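Local structure of aspartate aminotransferase (Plasmodium falciparum, 3K7Y) at residues A20-F23 with K24-T27; S90-E94 with D95-C99; N150-Y154 with N155-I159; M251-Y254 with G255-A258; F328-K331 with L332-Y335. The protein probably catalyses, as a pyridoxal-phosphate-dependent homodimer, the transfer of an amino group from L-aspartate to 2-oxoglutarate, giving oxaloacetate and L-glutamate. All blocks are in the same frame, centred on the assembly; numbering follows the deposited sequence.

Contact 1: A20-F23 with K24-T27; sequences AREF and KEDT
The C-terminal end of helix 15-23 brings E22 against E25 and F23 against K24 as the chain runs out into a loop. The helix ends here, and the chain leaves it at K24, the first residue to abandon helical backbone angles. Just beyond it, E25 N donates to E22 O at 3.3 Å, three residues back. The donor stands well above the plane of that carbonyl, 70° out of it. Two acidic side chains meet over this turn at about a right angle. E22 OE2 lies 3.8 Å from E25 CB and 3.9 Å from E25 OE1, with the carboxylate planes 61° apart. Two like charges this close may modestly raise the proton affinity of one of them. E22 arrives there because its chain first swings away from its own amide nitrogen (chi1 -176°), then bends at chi2 and folds toward E25. On another side of the helix, F23 and K24 lie alongside and point the same way. The lysine is bent at chi2 and chi4, and K24 CE comes over one face of the F23 ring near its rim, 4.1 Å from F23 CE2. Beyond the turn, K31 NZ binds both F23 O and D26 O, tying the helix end to the chain that leads into strand 32-33. F23 also packs on I36, and R21 reaches N276 of the second subunit, on its helix 268-283.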
# COMPACT_ATOMS: atom_id res chain seq x y z
N ALA A 20 -17.96 13.18 -6.49
CA ALA A 20 -18.19 12.23 -5.39
C ALA A 20 -18.71 12.98 -4.15
O ALA A 20 -19.62 12.51 -3.46
CB ALA A 20 -16.92 11.45 -5.06
N ARG A 21 -18.11 14.14 -3.89
CA ARG A 21 -18.64 15.09 -2.93
C ARG A 21 -20.10 15.29 -3.25
O ARG A 21 -20.97 14.89 -2.47
CB ARG A 21 -17.89 16.45 -3.00
CG ARG A 21 -16.62 16.53 -2.14
CD ARG A 21 -16.06 17.95 -2.04
NE ARG A 21 -15.07 18.07 -0.97
CZ ARG A 21 -14.57 19.22 -0.50
NH1 ARG A 21 -14.97 20.38 -1.00
NH2 ARG A 21 -13.67 19.20 0.49
N GLU A 22 -20.36 15.85 -4.42
CA GLU A 22 -21.71 16.24 -4.83
C GLU A 22 -22.80 15.15 -4.70
O GLU A 22 -23.92 15.46 -4.27
CB GLU A 22 -21.69 16.87 -6.23
CG GLU A 22 -23.04 17.40 -6.72
CD GLU A 22 -23.73 18.37 -5.74
OE1 GLU A 22 -24.43 19.29 -6.23
OE2 GLU A 22 -23.58 18.22 -4.51
N PHE A 23 -22.49 13.91 -5.07
CA PHE A 23 -23.51 12.87 -4.98
C PHE A 23 -24.08 12.79 -3.56
O PHE A 23 -25.28 12.88 -3.36
CB PHE A 23 -23.01 11.50 -5.47
CG PHE A 23 -24.04 10.40 -5.37
CD1 PHE A 23 -25.41 10.70 -5.33
CD2 PHE A 23 -23.65 9.07 -5.36
CE1 PHE A 23 -26.36 9.70 -5.24
CE2 PHE A 23 -24.61 8.06 -5.27
CZ PHE A 23 -25.97 8.38 -5.21
N LYS A 24 -23.20 12.69 -2.57
CA LYS A 24 -23.64 12.53 -1.18
C LYS A 24 -23.62 13.85 -0.39
O LYS A 24 -23.26 13.86 0.79
CB LYS A 24 -22.80 11.45 -0.48
CG LYS A 24 -22.89 10.05 -1.11
CD LYS A 24 -23.93 9.16 -0.40
CE LYS A 24 -24.23 7.87 -1.18
NZ LYS A 24 -23.08 6.94 -1.29
N GLU A 25 -24.03 14.95 -1.03
CA GLU A 25 -24.04 16.27 -0.37
C GLU A 25 -25.39 17.00 -0.48
O GLU A 25 -25.52 18.15 -0.03
CB GLU A 25 -22.90 17.16 -0.90
CG GLU A 25 -22.78 18.54 -0.21
CD GLU A 25 -22.10 19.60 -1.07
OE1 GLU A 25 -22.78 20.58 -1.47
OE2 GLU A 25 -20.89 19.45 -1.35
N ASP A 26 -26.40 16.36 -1.05
CA ASP A 26 -27.73 16.97 -1.12
C ASP A 26 -28.83 16.13 -0.47
O ASP A 26 -28.66 14.92 -0.27
CB ASP A 26 -28.10 17.35 -2.56
CG ASP A 26 -29.30 18.30 -2.62
OD1 ASP A 26 -29.16 19.47 -2.19
OD2 ASP A 26 -30.38 17.87 -3.10
N THR A 27 -29.95 16.79 -0.17
CA THR A 27 -31.08 16.19 0.55
C THR A 27 -31.92 15.19 -0.26
O THR A 27 -32.38 14.19 0.31
CB THR A 27 -32.06 17.27 1.10
OG1 THR A 27 -31.39 18.53 1.21
CG2 THR A 27 -32.61 16.85 2.47

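Contact 2: S90-E94 with D95-C99; sequences SKYIE and DKKIC
Apolar contact comes first: I98 CD1 touches Y92, just before a turn, and I93, its first residue, lying 3.7 Å from Y92 CB and 3.8 Å from I93 CG1. A chi1 of -55° sends the longer branch of I98 toward them. I93 and I98 both continue onto Q82 and F86 of helix 75-86. The lysine K97 adds aliphatic contact, its CE lying 3.7 Å from Y92 CD2 while the side chain slants past the ring. Backbone bonds close the bend. K96 N donates to I93 O at 3.0 Å across a type I beta turn running from I93 to K96, and K97 N reaches back to Y92 O at 3.1 Å in a straighter bond of 160°. With K96 at positive phi, this is a Schellman-type pair closing a short helical stretch, not a regular helix, and leading into strand 98-104, outermost in this chain's large mixed sheet. K97, just before the strand, has a backbone bond with C265. Polar ends look elsewhere: Y92 OH bonds to I239 O, and K97 NZ makes a weak bond to K266 O. Charge enters at the outer corner, where E94 and D95 run side by side with E94 OE1 3.3 Å from D95 OD1 and their carboxylate planes 42° apart, which may raise the proton affinity of one acid.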
# COMPACT_ATOMS: atom_id res chain seq x y z
N SER A 90 1.84 -20.88 -21.87
CA SER A 90 2.57 -19.78 -22.46
C SER A 90 4.01 -20.18 -22.72
O SER A 90 4.57 -21.01 -22.01
CB SER A 90 2.49 -18.61 -21.50
OG SER A 90 3.28 -17.52 -21.92
N LYS A 91 4.60 -19.59 -23.77
CA LYS A 91 6.05 -19.65 -24.01
C LYS A 91 6.81 -18.93 -22.87
O LYS A 91 7.94 -19.29 -22.54
CB LYS A 91 6.39 -18.98 -25.35
CG LYS A 91 6.00 -19.73 -26.63
CD LYS A 91 7.12 -20.66 -27.11
CE LYS A 91 7.17 -20.79 -28.63
NZ LYS A 91 6.11 -21.66 -29.20
N TYR A 92 6.17 -17.92 -22.29
CA TYR A 92 6.75 -17.05 -21.28
C TYR A 92 6.67 -17.60 -19.86
O TYR A 92 7.64 -17.52 -19.12
CB TYR A 92 6.08 -15.68 -21.31
CG TYR A 92 6.48 -14.75 -22.44
CD1 TYR A 92 5.70 -13.61 -22.73
CD2 TYR A 92 7.62 -14.97 -23.21
CE1 TYR A 92 6.06 -12.73 -23.75
CE2 TYR A 92 7.98 -14.10 -24.25
CZ TYR A 92 7.19 -12.98 -24.51
OH TYR A 92 7.54 -12.12 -25.51
N ILE A 93 5.51 -18.14 -19.49
CA ILE A 93 5.25 -18.58 -18.11
C ILE A 93 6.18 -19.70 -17.62
O ILE A 93 6.97 -19.49 -16.69
CB ILE A 93 3.78 -18.98 -17.89
CG1 ILE A 93 2.86 -17.78 -18.12
CG2 ILE A 93 3.57 -19.52 -16.49
CD1 ILE A 93 1.37 -18.10 -18.05
N GLU A 94 6.09 -20.88 -18.24
CA GLU A 94 6.85 -22.03 -17.75
C GLU A 94 8.36 -21.95 -18.06
O GLU A 94 9.14 -22.76 -17.55
CB GLU A 94 6.23 -23.37 -18.23
CG GLU A 94 6.79 -23.98 -19.53
CD GLU A 94 6.39 -23.22 -20.79
OE1 GLU A 94 6.62 -21.99 -20.86
OE2 GLU A 94 5.84 -23.87 -21.72
N ASP A 95 8.76 -20.98 -18.87
CA ASP A 95 10.17 -20.67 -19.11
C ASP A 95 10.72 -19.61 -18.15
O ASP A 95 11.82 -19.07 -18.36
CB ASP A 95 10.39 -20.22 -20.55
CG ASP A 95 10.37 -21.38 -21.52
OD1 ASP A 95 9.90 -22.47 -21.15
OD2 ASP A 95 10.83 -21.19 -22.67
N LYS A 96 9.93 -19.33 -17.10
CA LYS A 96 10.26 -18.36 -16.04
C LYS A 96 10.79 -17.04 -16.61
O LYS A 96 11.84 -16.55 -16.17
CB LYS A 96 11.24 -18.96 -15.02
CG LYS A 96 10.61 -19.86 -13.95
CD LYS A 96 10.53 -21.32 -14.40
CE LYS A 96 10.59 -22.30 -13.22
NZ LYS A 96 9.41 -22.22 -12.31
N LYS A 97 10.08 -16.48 -17.58
CA LYS A 97 10.50 -15.24 -18.23
C LYS A 97 9.74 -14.02 -17.71
O LYS A 97 10.14 -12.88 -17.95
CB LYS A 97 10.42 -15.35 -19.76
CG LYS A 97 11.38 -16.39 -20.40
CD LYS A 97 12.14 -15.85 -21.62
CE LYS A 97 11.24 -15.18 -22.66
NZ LYS A 97 11.97 -14.26 -23.59
N ILE A 98 8.65 -14.26 -16.97
CA ILE A 98 7.90 -13.15 -16.39
C ILE A 98 8.22 -12.96 -14.92
O ILE A 98 8.17 -13.91 -14.13
CB ILE A 98 6.38 -13.33 -16.50
CG1 ILE A 98 5.97 -13.56 -17.95
CG2 ILE A 98 5.68 -12.10 -15.97
CD1 ILE A 98 4.80 -14.50 -18.08
N CYS A 99 8.56 -11.73 -14.58
CA CYS A 99 8.71 -11.32 -13.20
C CYS A 99 7.44 -10.60 -12.81
O CYS A 99 7.15 -9.53 -13.33
CB CYS A 99 9.90 -10.39 -13.03
SG CYS A 99 9.83 -9.43 -11.50

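Contact 3: N150-Y154 with N155-I159; sequences NFFDY and NLIDI
The ring of F151 takes I159 over one face. I159 CG2 lies 4.2 Å from the ring centroid, only 15° off the ring normal, in a CH-pi contact. The other branch of the isoleucine lies over the rim on the same side, with I159 CG1 3.7 Å from F151 CZ. F164 meets the F151 ring edge-to-face, and Y184 meets it at a shallow angle between planes; the F151 side chain is about 12 Å from the bound cofactor. The neighbouring F152 ring has Y154 CE2 in plane at its edge, while F152 CD2 rests over one face of the Y154 ring. F152 CZ also touches I157 CG2 at 4.0 Å, the two side chains running in the same direction, and F357 packs on the same phenylalanine.

D153 organises the turn between these groups. Its OD1 receives L156 N at 2.6 Å, met nearly along the C-O axis with a straight N-H (168°), and takes a weak second bond from N155 N. A chi1 of -175° carries the carboxylate out over the turn. It is held at its other oxygen too, where D153 OD2 accepts from N160 ND2. The backbone of D153 contributes twice: D153 O accepts from I157 N at 2.8 Å, and D153 N donates to D158 O at 2.7 Å.

With OD1 taking the N-H groups two and three residues on and the main-chain O the one four on, D153 forms an Asx motif, here closing the weakly bonded beta hairpin of strands 145-153 and 158-159, the latter outermost within this chain's large mixed sheet.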
# COMPACT_ATOMS: atom_id res chain seq x y z
N ASN A 150 -2.74 10.56 -30.73
CA ASN A 150 -4.10 10.55 -31.30
C ASN A 150 -4.76 9.23 -31.03
O ASN A 150 -4.11 8.19 -31.10
CB ASN A 150 -4.07 10.68 -32.82
CG ASN A 150 -3.65 12.04 -33.29
OD1 ASN A 150 -4.42 13.00 -33.19
ND2 ASN A 150 -2.45 12.12 -33.85
N PHE A 151 -6.05 9.23 -30.76
CA PHE A 151 -6.73 7.97 -30.54
C PHE A 151 -8.21 8.02 -30.87
O PHE A 151 -8.62 7.73 -31.99
CB PHE A 151 -6.51 7.50 -29.11
CG PHE A 151 -6.87 6.07 -28.88
CD1 PHE A 151 -6.06 5.06 -29.37
CD2 PHE A 151 -8.01 5.73 -28.17
CE1 PHE A 151 -6.37 3.73 -29.17
CE2 PHE A 151 -8.34 4.40 -27.96
CZ PHE A 151 -7.53 3.39 -28.47
N PHE A 152 -9.00 8.37 -29.87
CA PHE A 152 -10.43 8.41 -29.99
C PHE A 152 -10.82 9.51 -30.97
O PHE A 152 -10.24 10.60 -30.93
CB PHE A 152 -10.99 8.69 -28.61
CG PHE A 152 -12.45 8.76 -28.55
CD1 PHE A 152 -13.20 7.61 -28.56
CD2 PHE A 152 -13.09 9.97 -28.46
CE1 PHE A 152 -14.58 7.66 -28.50
CE2 PHE A 152 -14.46 10.03 -28.39
CZ PHE A 152 -15.21 8.87 -28.42
N ASP A 153 -11.76 9.21 -31.87
CA ASP A 153 -12.23 10.22 -32.83
C ASP A 153 -13.49 10.86 -32.29
O ASP A 153 -14.50 10.20 -32.07
CB ASP A 153 -12.47 9.66 -34.23
CG ASP A 153 -12.84 10.76 -35.23
OD1 ASP A 153 -13.98 11.27 -35.17
OD2 ASP A 153 -11.97 11.13 -36.05
N TYR A 154 -13.42 12.17 -32.09
CA TYR A 154 -14.42 12.84 -31.29
C TYR A 154 -15.71 13.05 -32.04
O TYR A 154 -16.77 13.11 -31.42
CB TYR A 154 -13.87 14.14 -30.70
CG TYR A 154 -13.29 13.97 -29.30
CD1 TYR A 154 -14.06 14.21 -28.17
CD2 TYR A 154 -11.98 13.54 -29.10
CE1 TYR A 154 -13.56 14.05 -26.89
CE2 TYR A 154 -11.45 13.37 -27.80
CZ TYR A 154 -12.25 13.63 -26.71
OH TYR A 154 -11.77 13.48 -25.43
N ASN A 155 -15.63 13.11 -33.37
CA ASN A 155 -16.83 13.29 -34.17
C ASN A 155 -17.43 12.00 -34.69
O ASN A 155 -18.64 11.86 -34.72
CB ASN A 155 -16.65 14.35 -35.25
CG ASN A 155 -17.00 15.73 -34.75
OD1 ASN A 155 -16.24 16.35 -34.00
ND2 ASN A 155 -18.16 16.22 -35.16
N LEU A 156 -16.58 11.06 -35.09
CA LEU A 156 -17.03 9.74 -35.50
C LEU A 156 -17.47 8.86 -34.34
O LEU A 156 -18.35 8.02 -34.50
CB LEU A 156 -15.95 9.04 -36.30
CG LEU A 156 -16.26 8.77 -37.77
CD1 LEU A 156 -16.18 10.03 -38.61
CD2 LEU A 156 -15.34 7.67 -38.31
N ILE A 157 -16.86 9.05 -33.17
CA ILE A 157 -17.10 8.23 -31.96
C ILE A 157 -16.62 6.76 -32.10
O ILE A 157 -17.36 5.81 -31.84
CB ILE A 157 -18.55 8.33 -31.42
CG1 ILE A 157 -18.96 9.80 -31.35
CG2 ILE A 157 -18.67 7.72 -30.03
CD1 ILE A 157 -20.44 10.03 -31.08
N ASP A 158 -15.37 6.62 -32.50
CA ASP A 158 -14.71 5.33 -32.62
C ASP A 158 -13.25 5.72 -32.57
O ASP A 158 -12.93 6.91 -32.63
CB ASP A 158 -15.04 4.70 -33.98
CG ASP A 158 -14.88 3.17 -34.00
OD1 ASP A 158 -13.95 2.62 -33.33
OD2 ASP A 158 -15.68 2.52 -34.72
N ILE A 159 -12.36 4.74 -32.46
CA ILE A 159 -10.93 5.00 -32.59
C ILE A 159 -10.65 5.48 -34.01
O ILE A 159 -11.27 5.02 -34.96
CB ILE A 159 -10.09 3.75 -32.29
CG1 ILE A 159 -10.30 3.31 -30.85
CG2 ILE A 159 -8.62 4.00 -32.53
CD1 ILE A 159 -10.18 1.85 -30.66

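Contact 4: M251-Y254 with G255-A258; sequences MSLY and GERA. With PLP (pyridoxal-5'-phosphate), chain B.
L253 CD1 lies against A258 CB at 3.6 Å, and the same leucine touches E256 through L253 CB and E256 CB, 4.1 Å apart. Between these side chains the backbone folds into a type I beta turn from Y254 to R257, closed by R257 N donating to Y254 O at 3.2 Å. The turn places R257 where it can face the cofactor. Bends at chi2 (-62°) and again at chi3 curl the guanidinium back toward the phosphate, to which it presents its edge with the phosphorus in plane. Two nearly straight bonds grip the group: R257 NH1 to O1P of pyridoxal phosphate at 3.2 Å and R257 NH2 to O3P at 3.0 Å. The positive group would offset the phosphate charge. It is further held by the second subunit, whose Y286 O takes a bond from R257 NH2, with a weak one from R257 NE to S288 O there. Y254 OH bonds to C39 N, and its ring meets Y68 of the second subunit edge-to-face. S248, T107, Y216, S246 and N185 also bond to the cofactor. The segment follows K249 in the aminotransferase family signature, and its arginine clasps the cofactor phosphate in a site backed by the dimer interface.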
# COMPACT_ATOMS: atom_id res chain seq x y z
N MET A 251 -12.98 -9.16 -9.70
CA MET A 251 -13.43 -9.93 -8.55
C MET A 251 -14.33 -9.12 -7.65
O MET A 251 -14.65 -9.56 -6.54
CB MET A 251 -12.22 -10.34 -7.74
CG MET A 251 -11.69 -11.67 -8.04
SD MET A 251 -10.27 -11.48 -9.07
CE MET A 251 -9.73 -13.20 -9.16
N SER A 252 -14.72 -7.93 -8.09
CA SER A 252 -15.44 -6.97 -7.25
C SER A 252 -14.70 -6.65 -5.94
O SER A 252 -15.33 -6.29 -4.94
CB SER A 252 -16.84 -7.49 -6.92
OG SER A 252 -16.77 -8.31 -5.75
N LEU A 253 -13.37 -6.81 -5.95
CA LEU A 253 -12.51 -6.53 -4.79
C LEU A 253 -12.07 -5.08 -4.76
O LEU A 253 -10.91 -4.76 -5.06
CB LEU A 253 -11.23 -7.38 -4.85
CG LEU A 253 -11.24 -8.89 -4.75
CD1 LEU A 253 -9.82 -9.41 -4.96
CD2 LEU A 253 -11.81 -9.35 -3.42
N TYR A 254 -12.96 -4.19 -4.40
CA TYR A 254 -12.63 -2.78 -4.50
C TYR A 254 -11.64 -2.36 -3.41
O TYR A 254 -10.45 -2.13 -3.68
CB TYR A 254 -13.90 -1.94 -4.53
CG TYR A 254 -14.75 -2.22 -5.77
CD1 TYR A 254 -14.52 -1.54 -6.97
CD2 TYR A 254 -15.76 -3.17 -5.75
CE1 TYR A 254 -15.28 -1.80 -8.10
CE2 TYR A 254 -16.52 -3.43 -6.87
CZ TYR A 254 -16.29 -2.75 -8.04
OH TYR A 254 -17.06 -3.02 -9.16
N GLY A 255 -12.11 -2.33 -2.17
CA GLY A 255 -11.29 -1.89 -1.04
C GLY A 255 -10.13 -2.80 -0.68
O GLY A 255 -9.25 -2.40 0.07
N GLU A 256 -10.13 -4.03 -1.18
CA GLU A 256 -9.06 -4.97 -0.87
C GLU A 256 -7.74 -4.51 -1.48
O GLU A 256 -6.65 -4.89 -1.03
CB GLU A 256 -9.44 -6.36 -1.36
CG GLU A 256 -9.92 -7.37 -0.31
CD GLU A 256 -10.28 -6.77 1.05
OE1 GLU A 256 -9.37 -6.34 1.79
OE2 GLU A 256 -11.49 -6.77 1.38
N ARG A 257 -7.86 -3.67 -2.51
CA ARG A 257 -6.75 -3.15 -3.31
C ARG A 257 -5.93 -4.28 -3.92
O ARG A 257 -4.70 -4.30 -3.77
CB ARG A 257 -5.86 -2.20 -2.51
CG ARG A 257 -6.61 -1.27 -1.58
CD ARG A 257 -7.55 -0.32 -2.32
NE ARG A 257 -6.83 0.50 -3.28
CZ ARG A 257 -6.86 0.33 -4.60
NH1 ARG A 257 -7.62 -0.63 -5.16
NH2 ARG A 257 -6.13 1.14 -5.37
N ALA A 258 -6.59 -5.21 -4.61
CA ALA A 258 -5.87 -6.33 -5.25
C ALA A 258 -5.33 -5.95 -6.65
O ALA A 258 -6.11 -5.57 -7.54
CB ALA A 258 -6.74 -7.58 -5.32
N1 PLP B . -6.35 1.72 -14.69
C2 PLP B . -7.61 2.02 -15.15
C2A PLP B . -7.79 2.26 -16.60
C3 PLP B . -8.67 2.09 -14.26
O3 PLP B . -9.93 2.37 -14.72
C4 PLP B . -8.46 1.86 -12.90
C4A PLP B . -9.66 1.79 -12.01
O4A PLP B . -10.19 0.69 -11.79
C5 PLP B . -7.17 1.54 -12.42
C6 PLP B . -6.12 1.49 -13.34
C5A PLP B . -6.83 1.29 -10.95
O4P PLP B . -7.63 0.35 -10.26
P PLP B . -7.46 0.14 -8.66
O1P PLP B . -7.85 -1.25 -8.25
O2P PLP B . -8.42 1.06 -7.94
O3P PLP B . -6.01 0.40 -8.31

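Contact 5: F328-K331 with L332-Y335; sequences FFNK and LETY
L332 packs between F328 and F329 on the buried side of the long helix 304-335, four residues after F328 and three after F329. L332 CD1 carries the contact, lying 3.9 Å from F328 CE2 and 4.1 Å from F329 CD1. With chi1 at -75° the leucine leaves on the far side from its own carbonyl, and it meets both rings at a slant. The two rings also support each other, F328 CD2 resting over the centre of one F329 face. Helix 390-403 packs against this side, with I398 touching both F328 and L332, while F329 meets Y348 with nearly parallel planes. The backbone repeats the helical bond beneath: L332 N to F328 O at 3.3 Å, E333 N to F329 O at 2.8 Å and Y335 N to K331 O at 3.0 Å.

The other side is looser and polar. E333 lies toward solvent, and T334 is held to the turn before it through a hydroxyl bond from OG1 to N330 O, whose position is less certain. K331 stretches along the flank as an aliphatic arm, bent once at chi2. Across the last turn of the helix, Y335 turns the edge of its ring to the carbonyl of K331, and K331 CD lies 4.2 Å from Y335 CE2.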
# COMPACT_ATOMS: atom_id res chain seq x y z
N PHE A 328 -30.36 1.52 -22.88
CA PHE A 328 -30.25 2.92 -22.52
C PHE A 328 -30.42 3.89 -23.71
O PHE A 328 -31.27 4.78 -23.66
CB PHE A 328 -28.94 3.16 -21.75
CG PHE A 328 -28.71 4.60 -21.39
CD1 PHE A 328 -29.57 5.28 -20.54
CD2 PHE A 328 -27.62 5.29 -21.93
CE1 PHE A 328 -29.36 6.62 -20.23
CE2 PHE A 328 -27.40 6.63 -21.61
CZ PHE A 328 -28.27 7.30 -20.76
N PHE A 329 -29.62 3.72 -24.76
CA PHE A 329 -29.69 4.62 -25.91
C PHE A 329 -30.98 4.46 -26.67
O PHE A 329 -31.41 5.36 -27.39
CB PHE A 329 -28.48 4.44 -26.85
CG PHE A 329 -27.17 4.76 -26.19
CD1 PHE A 329 -26.79 6.08 -25.99
CD2 PHE A 329 -26.35 3.74 -25.75
CE1 PHE A 329 -25.60 6.38 -25.36
CE2 PHE A 329 -25.15 4.04 -25.12
CZ PHE A 329 -24.78 5.36 -24.92
N ASN A 330 -31.62 3.31 -26.50
CA ASN A 330 -32.92 3.09 -27.10
C ASN A 330 -34.03 3.91 -26.43
O ASN A 330 -35.02 4.29 -27.07
CB ASN A 330 -33.26 1.60 -27.14
CG ASN A 330 -32.53 0.87 -28.25
OD1 ASN A 330 -32.30 -0.34 -28.15
ND2 ASN A 330 -32.17 1.58 -29.31
N LYS A 331 -33.87 4.18 -25.13
CA LYS A 331 -34.81 5.05 -24.45
C LYS A 331 -34.57 6.51 -24.82
O LYS A 331 -35.49 7.34 -24.78
CB LYS A 331 -34.75 4.84 -22.94
CG LYS A 331 -35.35 3.51 -22.47
CD LYS A 331 -36.86 3.58 -22.20
CE LYS A 331 -37.41 2.21 -21.83
NZ LYS A 331 -38.88 2.24 -21.59
N LEU A 332 -33.34 6.82 -25.23
CA LEU A 332 -32.95 8.16 -25.65
C LEU A 332 -33.34 8.41 -27.09
O LEU A 332 -33.60 9.55 -27.47
CB LEU A 332 -31.44 8.38 -25.49
CG LEU A 332 -30.81 8.60 -24.12
CD1 LEU A 332 -29.32 8.75 -24.27
CD2 LEU A 332 -31.38 9.84 -23.46
N GLU A 333 -33.36 7.36 -27.91
CA GLU A 333 -33.85 7.50 -29.27
C GLU A 333 -35.34 7.85 -29.21
O GLU A 333 -35.83 8.61 -30.05
CB GLU A 333 -33.65 6.22 -30.09
CG GLU A 333 -34.68 5.13 -29.79
CD GLU A 333 -35.20 4.41 -31.03
OE1 GLU A 333 -34.39 3.69 -31.68
OE2 GLU A 333 -36.41 4.55 -31.36
N THR A 334 -36.03 7.30 -28.20
CA THR A 334 -37.46 7.54 -27.97
C THR A 334 -37.72 8.93 -27.41
O THR A 334 -38.18 9.80 -28.12
CB THR A 334 -38.11 6.47 -27.07
OG1 THR A 334 -38.07 5.21 -27.74
CG2 THR A 334 -39.56 6.82 -26.76
N TYR A 335 -37.41 9.15 -26.13
CA TYR A 335 -37.75 10.42 -25.47
C TYR A 335 -37.34 11.63 -26.28
O TYR A 335 -38.03 12.64 -26.29
CB TYR A 335 -37.14 10.50 -24.08
CG TYR A 335 -37.92 9.67 -23.13
CD1 TYR A 335 -38.93 10.24 -22.35
CD2 TYR A 335 -37.69 8.31 -23.04
CE1 TYR A 335 -39.67 9.46 -21.48
CE2 TYR A 335 -38.43 7.52 -22.18
CZ TYR A 335 -39.41 8.10 -21.40
OH TYR A 335 -40.12 7.30 -20.55

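Five short-range contacts differ in chemistry with their place in the fold. Contact 4 is wholly buried and is the one that holds the cofactor, with charge, turn and dimer interface combined. Contact 1 lies at the surface, where acidic side chains meet at the end of a helix, about 24 Å from contact 4 between centres. Contacts 2 and 3 both reach the large mixed sheet, at its outermost strands within this chain, 98-104 and 158-159, yet one pairs backbone bonds with packing of Y92, I93 and I98, and the other uses an aspartate side chain. Contact 5, inside one continuous helix, relies on regular backbone bonds and aromatic packing; its nearest atoms come about 8 Å from contact 3.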